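Local coordinates for uncharacterized protein (Thermus thermophilus HB8, PDB 6SCE) that probably cleaves DNA in type III CRISPR defence, as a nuclease switched on when cyclic oligoadenylate binds to its CARF domains, at residues 208-213 and 255-260; 286-291 and 366-371. All coordinates share one frame; numbering follows the deposited sequence.

Contact 1. Residues 208-213 and 255-260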
loop_
_atom_site.group_PDB
_atom_site.type_symbol
_atom_site.label_atom_id
_atom_site.label_comp_id
_atom_site.label_asym_id
_atom_site.label_seq_id
_atom_site.Cartn_x
_atom_site.Cartn_y
_atom_site.Cartn_z
ATOM N N ALA A 208 -6.243 17.089 -7.910
ATOM C CA ALA A 208 -5.789 16.536 -9.185
ATOM C C ALA A 208 -4.605 15.576 -8.978
ATOM O O ALA A 208 -4.531 14.544 -9.649
ATOM C CB ALA A 208 -5.414 17.632 -10.180
ATOM N N LEU A 209 -3.693 15.912 -8.071
ATOM C CA LEU A 209 -2.560 15.041 -7.766
ATOM C C LEU A 209 -3.003 13.711 -7.160
ATOM O O LEU A 209 -2.538 12.650 -7.582
ATOM C CB LEU A 209 -1.572 15.719 -6.855
ATOM C CG LEU A 209 -0.795 16.847 -7.518
ATOM C CD1 LEU A 209 -0.002 17.580 -6.453
ATOM C CD2 LEU A 209 0.108 16.361 -8.642
ATOM N N SER A 210 -3.962 13.745 -6.234
ATOM C CA SER A 210 -4.417 12.517 -5.606
ATOM C C SER A 210 -5.161 11.656 -6.587
ATOM O O SER A 210 -4.949 10.422 -6.652
ATOM C CB SER A 210 -5.274 12.811 -4.350
ATOM O OG SER A 210 -6.492 13.433 -4.650
ATOM N N ALA A 211 -6.019 12.274 -7.391
ATOM C CA ALA A 211 -6.774 11.522 -8.373
ATOM C C ALA A 211 -5.856 10.870 -9.429
ATOM O O ALA A 211 -6.148 9.780 -9.916
ATOM C CB ALA A 211 -7.823 12.397 -9.029
ATOM N N PHE A 212 -4.760 11.547 -9.770
ATOM C CA PHE A 212 -3.827 11.057 -10.775
ATOM C C PHE A 212 -3.119 9.790 -10.290
ATOM O O PHE A 212 -2.887 8.879 -11.056
ATOM C CB PHE A 212 -2.784 12.135 -11.103
ATOM C CG PHE A 212 -2.001 11.854 -12.333
ATOM C CD1 PHE A 212 -2.581 12.005 -13.577
ATOM C CD2 PHE A 212 -0.699 11.377 -12.247
ATOM C CE1 PHE A 212 -1.869 11.758 -14.727
ATOM C CE2 PHE A 212 0.013 11.101 -13.396
ATOM C CZ PHE A 212 -0.572 11.285 -14.638
ATOM N N SER A 213 -2.767 9.766 -9.019
ATOM C CA SER A 213 -2.176 8.605 -8.422
ATOM C C SER A 213 -3.136 7.400 -8.426
ATOM O O SER A 213 -2.775 6.301 -8.835
ATOM C CB SER A 213 -1.723 8.916 -7.021
ATOM O OG SER A 213 -1.518 7.692 -6.360
ATOM N N ARG A 255 4.337 13.453 -2.297
ATOM C CA ARG A 255 4.790 12.421 -1.390
ATOM C C ARG A 255 3.586 11.700 -0.752
ATOM O O ARG A 255 3.573 10.479 -0.697
ATOM C CB ARG A 255 5.705 12.991 -0.311
ATOM C CG ARG A 255 6.294 11.908 0.588
ATOM C CD ARG A 255 7.238 12.473 1.634
ATOM N NE ARG A 255 8.630 12.463 1.185
ATOM C CZ ARG A 255 9.672 12.745 1.966
ATOM N NH1 ARG A 255 9.496 13.064 3.248
ATOM N NH2 ARG A 255 10.900 12.711 1.464
ATOM N N GLU A 256 2.592 12.467 -0.323
ATOM C CA GLU A 256 1.420 11.924 0.346
ATOM C C GLU A 256 0.619 10.956 -0.519
ATOM O O GLU A 256 0.162 9.924 -0.028
ATOM C CB GLU A 256 0.536 13.045 0.841
ATOM C CG GLU A 256 -0.728 12.558 1.540
ATOM C CD GLU A 256 -1.165 13.483 2.625
ATOM O OE1 GLU A 256 -0.402 13.600 3.617
ATOM O OE2 GLU A 256 -2.264 14.083 2.485
ATOM N N TYR A 257 0.465 11.252 -1.804
ATOM C CA TYR A 257 -0.324 10.377 -2.674
ATOM C C TYR A 257 0.479 9.447 -3.561
ATOM O O TYR A 257 -0.084 8.781 -4.447
ATOM C CB TYR A 257 -1.278 11.220 -3.492
ATOM C CG TYR A 257 -2.141 12.117 -2.654
ATOM C CD1 TYR A 257 -2.990 11.606 -1.676
ATOM C CD2 TYR A 257 -2.127 13.489 -2.859
ATOM C CE1 TYR A 257 -3.786 12.446 -0.908
ATOM C CE2 TYR A 257 -2.922 14.333 -2.120
ATOM C CZ TYR A 257 -3.748 13.819 -1.144
ATOM O OH TYR A 257 -4.525 14.717 -0.429
ATOM N N GLY A 258 1.796 9.380 -3.346
ATOM C CA GLY A 258 2.637 8.469 -4.109
ATOM C C GLY A 258 2.951 8.886 -5.552
ATOM O O GLY A 258 3.194 8.053 -6.418
ATOM N N VAL A 259 3.006 10.188 -5.806
ATOM C CA VAL A 259 3.365 10.700 -7.126
ATOM C C VAL A 259 4.851 10.957 -7.218
ATOM O O VAL A 259 5.474 11.447 -6.259
ATOM C CB VAL A 259 2.581 12.002 -7.380
ATOM C CG1 VAL A 259 3.181 12.811 -8.517
ATOM C CG2 VAL A 259 1.134 11.638 -7.637
ATOM N N PHE A 260 5.426 10.650 -8.369
ATOM C CA PHE A 260 6.817 10.950 -8.650
ATOM C C PHE A 260 6.828 12.314 -9.352
ATOM O O PHE A 260 6.625 12.414 -10.558
ATOM C CB PHE A 260 7.415 9.850 -9.511
ATOM C CG PHE A 260 8.874 10.004 -9.835
ATOM C CD1 PHE A 260 9.787 10.433 -8.887
ATOM C CD2 PHE A 260 9.327 9.683 -11.089
ATOM C CE1 PHE A 260 11.126 10.530 -9.200
ATOM C CE2 PHE A 260 10.659 9.767 -11.412
ATOM C CZ PHE A 260 11.562 10.195 -10.459
#

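Contact 2. Residues 286-291 and 366-371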
loop_
_atom_site.group_PDB
_atom_site.type_symbol
_atom_site.label_atom_id
_atom_site.label_comp_id
_atom_site.label_asym_id
_atom_site.label_seq_id
_atom_site.Cartn_x
_atom_site.Cartn_y
_atom_site.Cartn_z
ATOM N N PRO A 286 25.856 -4.956 12.564
ATOM C CA PRO A 286 26.411 -5.351 13.873
ATOM C C PRO A 286 25.722 -6.596 14.378
ATOM O O PRO A 286 24.500 -6.732 14.192
ATOM C CB PRO A 286 26.055 -4.174 14.801
ATOM C CG PRO A 286 25.722 -3.037 13.907
ATOM C CD PRO A 286 25.292 -3.597 12.572
ATOM N N LEU A 287 26.481 -7.490 15.013
ATOM C CA LEU A 287 25.922 -8.701 15.604
ATOM C C LEU A 287 25.007 -8.310 16.754
ATOM O O LEU A 287 25.192 -7.251 17.363
ATOM C CB LEU A 287 27.028 -9.666 16.077
ATOM C CG LEU A 287 27.884 -10.294 14.964
ATOM C CD1 LEU A 287 28.830 -11.344 15.526
ATOM C CD2 LEU A 287 27.019 -10.921 13.864
ATOM N N PRO A 288 23.960 -9.107 16.993
ATOM C CA PRO A 288 23.015 -8.782 18.030
ATOM C C PRO A 288 23.584 -9.055 19.414
ATOM O O PRO A 288 24.335 -10.007 19.586
ATOM C CB PRO A 288 21.855 -9.732 17.754
ATOM C CG PRO A 288 22.476 -10.884 17.070
ATOM C CD PRO A 288 23.556 -10.296 16.234
ATOM N N GLN A 289 23.220 -8.216 20.366
ATOM C CA GLN A 289 23.643 -8.371 21.759
ATOM C C GLN A 289 22.505 -8.756 22.693
ATOM O O GLN A 289 22.750 -9.255 23.788
ATOM C CB GLN A 289 24.284 -7.077 22.243
ATOM C CG GLN A 289 25.551 -6.747 21.488
ATOM C CD GLN A 289 26.417 -5.772 22.232
ATOM O OE1 GLN A 289 27.450 -6.152 22.791
ATOM N NE2 GLN A 289 25.996 -4.506 22.265
ATOM N N GLU A 290 21.266 -8.567 22.250
ATOM C CA GLU A 290 20.111 -8.621 23.130
ATOM C C GLU A 290 18.900 -9.098 22.328
ATOM O O GLU A 290 18.698 -8.644 21.215
ATOM C CB GLU A 290 19.864 -7.207 23.637
ATOM C CG GLU A 290 19.322 -7.104 25.041
ATOM C CD GLU A 290 19.269 -5.671 25.530
ATOM O OE1 GLU A 290 19.585 -4.744 24.749
ATOM O OE2 GLU A 290 18.909 -5.479 26.705
ATOM N N GLY A 291 18.128 -10.024 22.878
ATOM C CA GLY A 291 16.901 -10.489 22.257
ATOM C C GLY A 291 15.672 -9.971 22.972
ATOM O O GLY A 291 15.793 -9.422 24.073
ATOM N N GLU A 366 22.554 -16.371 12.739
ATOM C CA GLU A 366 23.400 -17.420 13.303
ATOM C C GLU A 366 23.908 -17.025 14.689
ATOM O O GLU A 366 23.841 -17.827 15.613
ATOM C CB GLU A 366 24.529 -17.810 12.340
ATOM C CG GLU A 366 24.008 -18.762 11.260
ATOM C CD GLU A 366 24.900 -18.891 10.035
ATOM O OE1 GLU A 366 26.088 -18.516 10.099
ATOM O OE2 GLU A 366 24.389 -19.372 8.999
ATOM N N GLU A 367 24.357 -15.783 14.833
ATOM C CA GLU A 367 24.770 -15.271 16.136
ATOM C C GLU A 367 23.604 -15.254 17.120
ATOM O O GLU A 367 23.748 -15.678 18.264
ATOM C CB GLU A 367 25.423 -13.899 15.987
ATOM C CG GLU A 367 25.856 -13.237 17.286
ATOM C CD GLU A 367 27.028 -13.926 17.978
ATOM O OE1 GLU A 367 27.625 -14.847 17.407
ATOM O OE2 GLU A 367 27.338 -13.529 19.116
ATOM N N ALA A 368 22.429 -14.808 16.680
ATOM C CA ALA A 368 21.270 -14.787 17.553
ATOM C C ALA A 368 20.911 -16.166 18.080
ATOM O O ALA A 368 20.599 -16.317 19.277
ATOM C CB ALA A 368 20.074 -14.183 16.842
ATOM N N LEU A 369 20.948 -17.166 17.206
ATOM C CA LEU A 369 20.575 -18.523 17.580
ATOM C C LEU A 369 21.627 -19.161 18.490
ATOM O O LEU A 369 21.304 -19.982 19.345
ATOM C CB LEU A 369 20.347 -19.390 16.333
ATOM C CG LEU A 369 19.104 -19.000 15.509
ATOM C CD1 LEU A 369 19.041 -19.870 14.263
ATOM C CD2 LEU A 369 17.804 -19.077 16.314
ATOM N N ARG A 370 22.873 -18.763 18.310
ATOM C CA ARG A 370 23.980 -19.215 19.149
ATOM C C ARG A 370 23.793 -18.722 20.586
ATOM O O ARG A 370 23.932 -19.483 21.554
ATOM C CB ARG A 370 25.268 -18.655 18.549
ATOM C CG ARG A 370 26.576 -19.099 19.176
ATOM C CD ARG A 370 27.743 -18.654 18.295
ATOM N NE ARG A 370 27.602 -19.177 16.929
ATOM C CZ ARG A 370 27.527 -18.456 15.801
ATOM N NH1 ARG A 370 27.386 -19.088 14.636
ATOM N NH2 ARG A 370 27.606 -17.126 15.805
ATOM N N ARG A 371 23.452 -17.441 20.707
ATOM C CA ARG A 371 23.262 -16.788 21.993
ATOM C C ARG A 371 21.893 -16.992 22.615
ATOM O O ARG A 371 21.627 -16.472 23.696
ATOM C CB ARG A 371 23.517 -15.293 21.855
ATOM C CG ARG A 371 24.971 -14.944 21.596
ATOM C CD ARG A 371 25.124 -13.480 21.225
ATOM N NE ARG A 371 24.669 -12.580 22.284
ATOM C CZ ARG A 371 25.457 -11.830 23.056
ATOM N NH1 ARG A 371 26.782 -11.843 22.924
ATOM N NH2 ARG A 371 24.906 -11.049 23.976
HETATM O O HOH W 1 26.871 -10.868 19.853
#

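Contact 1. Residues 208-213 and 255-260
The last turn of helix 240-257 lies against the flank of helix 206-220, with Ser210 and Tyr257 in register (CA to CA, 5.5 Å). The main packing element is a CH-pi contact. The CB of Ser210 sits over the centre of the Tyr257 ring, 3.4 Å from its centroid and only 5° off the ring normal, so that it meets the ring face nearly head-on. Tyr257 CG stands anti to its own carbonyl carbon, which aims the ring toward helix 206-220; Glu256 CG lies over the opposite face, offset toward the rim, and the ring is held between the two. An alanine in place of Tyr257 would remove this ring and its hydroxyl, and would probably loosen the packing of the two helices and deprive Arg206 of a partner.

Van der Waals contact continues past the helix end. Gly258, with positive phi, closes helix 240-257 in a Schellman motif, and the chain then carries Val259 back toward the neighbouring helix, where its CG2 approaches the backbone carbonyl Leu209 O at 3.8 Å and Ser213 CB at 4.0 Å. Val228 of strand 225-229 packs against both Leu209 and Val259.

Among the polar contacts, Ser213 OG, anti to its backbone N (chi1 163°), donates a short 2.6 Å hydrogen bond to Tyr257 O, almost along the C=O axis (171°). The same hydroxyl is also bonded to Arg576 of helix 561-579. Outside the pair, Tyr257 OH bonds to Arg206, which also salt-bridges Glu256, while Ser210 turns OG back to Lys207 O and leaves its methylene for the ring. The chemistry implies a buried seam in which one serine hydroxyl satisfies a helix-terminal carbonyl and ties this alpha/beta unit to helix 561-579 of the C-terminal domain.

Contact 2. Residues 286-291 and 366-371
Loop 286-291, which leads into strand 293-297, runs past the C-terminal end of helix 354-370, the helix before strand 375-378. Apolar contact centres on Leu287 and Pro288, which meet the methylene part of Glu367. Glu367 CG, anti to its backbone N (chi1 178°), lies 3.9 Å from both Leu287 CD1 and Pro288 CD; the bend at chi2 then turns the carboxylate toward its polar partners. The leucine and glutamate side chains cross at about a right angle. Deeper in, Pro288 CG touches Ala368 CB at 4.1 Å, and both residues rest on Leu293 of strand 293-297.

The carboxylate of Glu367 is divided between two polar partners. Its OE1 offers the anti lone pair to Arg370 NH2 in a 2.8 Å salt bridge that lies in the guanidinium plane, a link between residues one turn apart on the helix. Its OE2 accepts from a water that also donates to Pro288 O, at 2.7 Å from that carbonyl, so the helix is bridged to the loop.

Arg371 makes the direct polar link. With its chain bent at chi3, it sends NH2 to Gln289 O at 2.8 Å, but the N-H...acceptor angle of 123° makes this a weak hydrogen bond. Pro288 O lies above one face of the same guanidinium, offset toward the rim, while NE is bonded to His373 in the turn toward strand 375-378.

Loop and helix end are therefore joined by a small apolar patch, bordered by water and charge, at the start of two adjacent parallel strands of a Rossmann-like sheet, consistent with a CARF domain. The positive guanidinium of Arg371, set near the carbonyls of Pro288 and Gln289, would probably favour this loop conformation electrostatically, beyond what the one bent bond supplies.

Contact 1 closes along the chain before contact 2 opens, and the two lie on opposite sides of the molecule's centre, with centres 42 Å apart and nearest atoms about 24 Å apart. They belong to different alpha/beta units: contact 1 to the one whose sheet includes strands 225-229 and 260-262, contact 2 to the CARF-like one with strands 293-297 and 375-378. The bound nucleic acid, probably the cyclic oligoadenylate activator, is about 10 Å from the nearest atom of contact 1 and about 20 Å from that of contact 2. Contact 1 is buried beside the C-terminal domain, whereas contact 2 is partly solvent-exposed at the periphery.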